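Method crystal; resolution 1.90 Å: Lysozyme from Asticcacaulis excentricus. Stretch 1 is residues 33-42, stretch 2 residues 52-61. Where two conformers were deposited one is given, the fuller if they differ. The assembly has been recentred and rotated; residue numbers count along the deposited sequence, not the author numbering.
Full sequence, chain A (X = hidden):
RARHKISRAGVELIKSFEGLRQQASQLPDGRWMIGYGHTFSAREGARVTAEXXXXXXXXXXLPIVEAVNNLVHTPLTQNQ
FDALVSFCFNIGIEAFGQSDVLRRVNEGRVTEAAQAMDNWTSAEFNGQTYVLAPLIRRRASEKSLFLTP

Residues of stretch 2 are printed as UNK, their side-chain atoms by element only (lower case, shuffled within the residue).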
# COMPACT_ATOMS: atom_id res chain seq x y z
N MET A 33 14.03 -9.56 7.65
CA MET A 33 13.40 -8.41 7.05
C MET A 33 14.49 -7.38 6.73
O MET A 33 15.45 -7.25 7.46
CB MET A 33 12.37 -7.80 8.00
CG MET A 33 11.38 -6.84 7.33
SD MET A 33 9.91 -6.33 8.33
CE MET A 33 8.75 -7.67 8.03
N ILE A 34 14.31 -6.65 5.62
CA ILE A 34 15.27 -5.64 5.22
C ILE A 34 14.55 -4.58 4.38
O ILE A 34 13.44 -4.80 3.89
CB ILE A 34 16.45 -6.29 4.47
CG1 ILE A 34 17.70 -5.41 4.51
CG2 ILE A 34 16.06 -6.65 3.03
CD1 ILE A 34 18.97 -6.11 4.05
N GLY A 35 15.21 -3.43 4.21
CA GLY A 35 14.71 -2.41 3.30
C GLY A 35 13.44 -1.82 3.87
O GLY A 35 13.41 -1.45 5.05
N TYR A 36 12.38 -1.77 3.05
CA TYR A 36 11.09 -1.26 3.46
C TYR A 36 10.12 -2.42 3.73
O TYR A 36 9.17 -2.60 3.01
CB TYR A 36 10.53 -0.33 2.38
CG TYR A 36 11.42 0.84 2.07
CD1 TYR A 36 11.61 1.87 2.99
CD2 TYR A 36 12.09 0.91 0.87
CE1 TYR A 36 12.46 2.93 2.71
CE2 TYR A 36 12.93 1.97 0.57
CZ TYR A 36 13.13 2.97 1.50
OH TYR A 36 13.94 4.00 1.17
N GLY A 37 10.46 -3.24 4.72
CA GLY A 37 9.64 -4.39 5.13
C GLY A 37 9.74 -5.57 4.19
O GLY A 37 8.82 -6.35 4.17
N HIS A 38 10.83 -5.68 3.45
CA HIS A 38 11.00 -6.79 2.47
C HIS A 38 11.41 -8.08 3.18
O HIS A 38 12.26 -8.00 4.05
CB HIS A 38 11.98 -6.40 1.37
CG HIS A 38 12.23 -7.51 0.42
ND1 HIS A 38 11.40 -7.80 -0.60
CD2 HIS A 38 13.19 -8.45 0.38
CE1 HIS A 38 11.85 -8.84 -1.25
NE2 HIS A 38 12.93 -9.24 -0.67
N THR A 39 10.87 -9.22 2.77
CA THR A 39 11.22 -10.49 3.44
C THR A 39 11.54 -11.63 2.46
O THR A 39 12.39 -12.39 2.77
CB THR A 39 10.06 -10.97 4.31
OG1 THR A 39 8.91 -11.12 3.49
CG2 THR A 39 9.76 -10.06 5.47
N PHE A 40 10.86 -11.70 1.32
CA PHE A 40 10.98 -12.89 0.44
C PHE A 40 12.42 -13.26 0.08
O PHE A 40 12.68 -14.43 0.04
CB PHE A 40 9.93 -12.87 -0.68
CG PHE A 40 10.26 -12.06 -1.90
CD1 PHE A 40 11.26 -12.44 -2.76
CD2 PHE A 40 9.51 -10.94 -2.22
CE1 PHE A 40 11.52 -11.71 -3.90
CE2 PHE A 40 9.79 -10.21 -3.36
CZ PHE A 40 10.80 -10.60 -4.20
N SER A 41 13.30 -12.29 -0.19
CA SER A 41 14.71 -12.61 -0.51
C SER A 41 15.66 -12.05 0.57
O SER A 41 16.85 -12.07 0.35
CB SER A 41 15.09 -12.12 -1.87
OG SER A 41 15.17 -10.72 -1.90
N ALA A 42 15.11 -11.57 1.69
CA ALA A 42 15.96 -11.06 2.79
C ALA A 42 16.55 -12.25 3.55
O ALA A 42 15.81 -13.15 3.89
CB ALA A 42 15.19 -10.15 3.70
N UNK A 52 18.88 -0.12 -3.37
CA UNK A 52 18.56 -1.55 -3.29
C UNK A 52 17.16 -1.73 -2.66
O UNK A 52 16.37 -2.57 -3.10
o UNK A 52 21.22 -2.10 -4.15
c UNK A 52 19.59 -2.30 -2.44
c UNK A 52 21.01 -2.38 -2.98
o UNK A 52 21.91 -2.70 -2.18
N UNK A 53 16.85 -0.95 -1.62
CA UNK A 53 15.58 -1.05 -0.90
C UNK A 53 14.42 -0.64 -1.83
O UNK A 53 13.36 -1.23 -1.78
c UNK A 53 15.62 -0.20 0.34
N UNK A 54 14.68 0.35 -2.70
CA UNK A 54 13.69 0.79 -3.72
C UNK A 54 13.35 -0.38 -4.64
O UNK A 54 12.20 -0.64 -4.91
o UNK A 54 12.41 3.42 -5.15
c UNK A 54 14.20 1.99 -4.53
c UNK A 54 13.17 2.51 -5.52
o UNK A 54 13.12 2.00 -6.63
N UNK A 55 14.39 -1.09 -5.10
CA UNK A 55 14.21 -2.22 -6.00
C UNK A 55 13.35 -3.29 -5.32
O UNK A 55 12.42 -3.77 -5.91
c UNK A 55 15.54 -2.76 -6.44
N UNK A 56 13.67 -3.62 -4.06
CA UNK A 56 12.96 -4.66 -3.34
C UNK A 56 11.50 -4.26 -3.08
O UNK A 56 10.60 -5.10 -3.13
c UNK A 56 13.69 -4.95 -2.02
c UNK A 56 15.82 -5.54 -0.85
c UNK A 56 15.11 -5.52 -2.18
c UNK A 56 15.07 -6.91 -2.79
N UNK A 57 11.26 -2.98 -2.78
CA UNK A 57 9.90 -2.50 -2.56
C UNK A 57 9.11 -2.68 -3.87
O UNK A 57 7.98 -3.15 -3.84
c UNK A 57 8.73 1.12 -1.58
c UNK A 57 7.59 -1.05 -1.09
c UNK A 57 9.92 -1.04 -2.07
c UNK A 57 8.56 -0.33 -2.02
N UNK A 58 9.73 -2.39 -5.02
CA UNK A 58 9.03 -2.54 -6.31
C UNK A 58 8.71 -4.02 -6.54
O UNK A 58 7.68 -4.33 -7.12
n UNK A 58 9.45 1.74 -10.00
n UNK A 58 10.22 3.70 -9.11
c UNK A 58 9.90 -0.39 -7.38
c UNK A 58 10.20 2.38 -9.12
n UNK A 58 10.93 1.68 -8.26
c UNK A 58 10.99 0.22 -8.24
c UNK A 58 9.83 -1.92 -7.45
N UNK A 59 9.56 -4.94 -6.07
CA UNK A 59 9.22 -6.38 -6.14
C UNK A 59 7.97 -6.67 -5.31
O UNK A 59 7.06 -7.32 -5.75
c UNK A 59 12.79 -7.72 -5.91
c UNK A 59 10.34 -7.28 -5.64
c UNK A 59 12.75 -6.96 -8.56
c UNK A 59 13.93 -7.39 -7.99
c UNK A 59 13.96 -7.75 -6.66
c UNK A 59 11.60 -7.30 -6.47
c UNK A 59 11.58 -6.94 -7.81
N UNK A 60 7.93 -6.15 -4.08
CA UNK A 60 6.84 -6.40 -3.15
C UNK A 60 5.53 -5.80 -3.72
O UNK A 60 4.44 -6.24 -3.39
c UNK A 60 8.27 -6.72 -1.06
o UNK A 60 8.35 -7.92 -1.35
c UNK A 60 7.19 -5.89 -1.75
o UNK A 60 9.06 -6.15 -0.27
N UNK A 61 5.64 -4.74 -4.52
CA UNK A 61 4.45 -4.06 -5.05
C UNK A 61 3.89 -4.76 -6.30
O UNK A 61 2.76 -4.53 -6.64
c UNK A 61 3.76 -1.66 -3.31
c UNK A 61 4.79 -2.61 -5.36
c UNK A 61 5.49 -0.34 -4.57
c UNK A 61 5.01 -1.73 -4.15
O HOH W 1 9.88 -3.86 0.46
O HOH W 2 12.46 -2.63 0.48
O HOH W 3 8.72 -9.62 0.65

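Position 52 carries four side-chain atoms: two carbons in a row, the second holding two oxygens. They are too far from stretch 1 to touch it. A carboxylate one carbon beyond CB is aspartate, D52.

Position 53 has a single side-chain carbon, CB, and it points toward stretch 1. It lies 3.8 Å from G35 CA and 3.5 Å from Y36 CE2. One carbon makes this alanine, A53. The CA atoms of G35 and A53 are 4.5 Å apart, so the helix comes very close to the strand here. An ideal CB on G35 would sit only 3.4 Å from A53 CB. The positive phi of G35 also favours glycine.

Position 54 again shows two carbons, the second with two oxygens. Its CB points away from stretch 1, while its backbone N is 4.0 Å from Y36 CE2, at the edge of the ring. The residue is aspartate, D54.

Position 55 has one carbon, out of reach of stretch 1. It is alanine, A55.

Position 56 has four carbons, forked at the second, with no oxygen, nitrogen or sulfur. One branch end lies over a face of the H38 ring, and the other approaches I34. The fork at the second carbon, not at CB, identifies leucine, L56. L56 CD2 is 4.0 Å from the centroid of the H38 ring, a CH-pi contact, and L56 CD1 is 4.0 Å from I34 CG2. S41 OG lies 3.9 Å from L56 CD2.

Position 57 has the same four forked carbons. Its CB is 4.1 Å from Y36 CD2. This is leucine, L57.

Position 58 has a chain of three carbons, a nitrogen, then a carbon bearing two more nitrogens. The side chain is out of reach of stretch 1. Its guanidinium belongs to arginine, R58. R58 NE forms a salt bridge with D54 OD1 at 2.7 Å, one turn back along the helix.

Position 59 has one carbon followed by a ring of six carbons, with no hydroxyl. Its CB lies 3.6 Å from F40 CZ, at the edge of the F40 ring. It is phenylalanine, F59.

Position 60 has two carbons, the second with two oxygens. Its CB points sideways, but its end comes nearer to stretch 1, where one of the two oxygens accepts a hydrogen bond from H38 ND1. It is aspartate, D60. The bond from H38 ND1 to D60 OD2 is 2.9 Å long.

Position 61 has four carbons forked at the second, beyond reach of stretch 1. It is leucine, L61.

The contact combines close apolar packing with a polar anchor at H38. ND1 of H38 binds D60, while H38 NE2 accepts from S41 N at 3.1 Å. The ring is thus held at both nitrogens, with L56 over one face. Waters add bridges: water 1 donates to Y36 O and D60 OD2, water 2 accepts from Y36 N and donates to A53 O, and water 3 accepts from T39 N and donates to D60 OD1.

Stretch 2, residues 52-61: DADALLRFDL
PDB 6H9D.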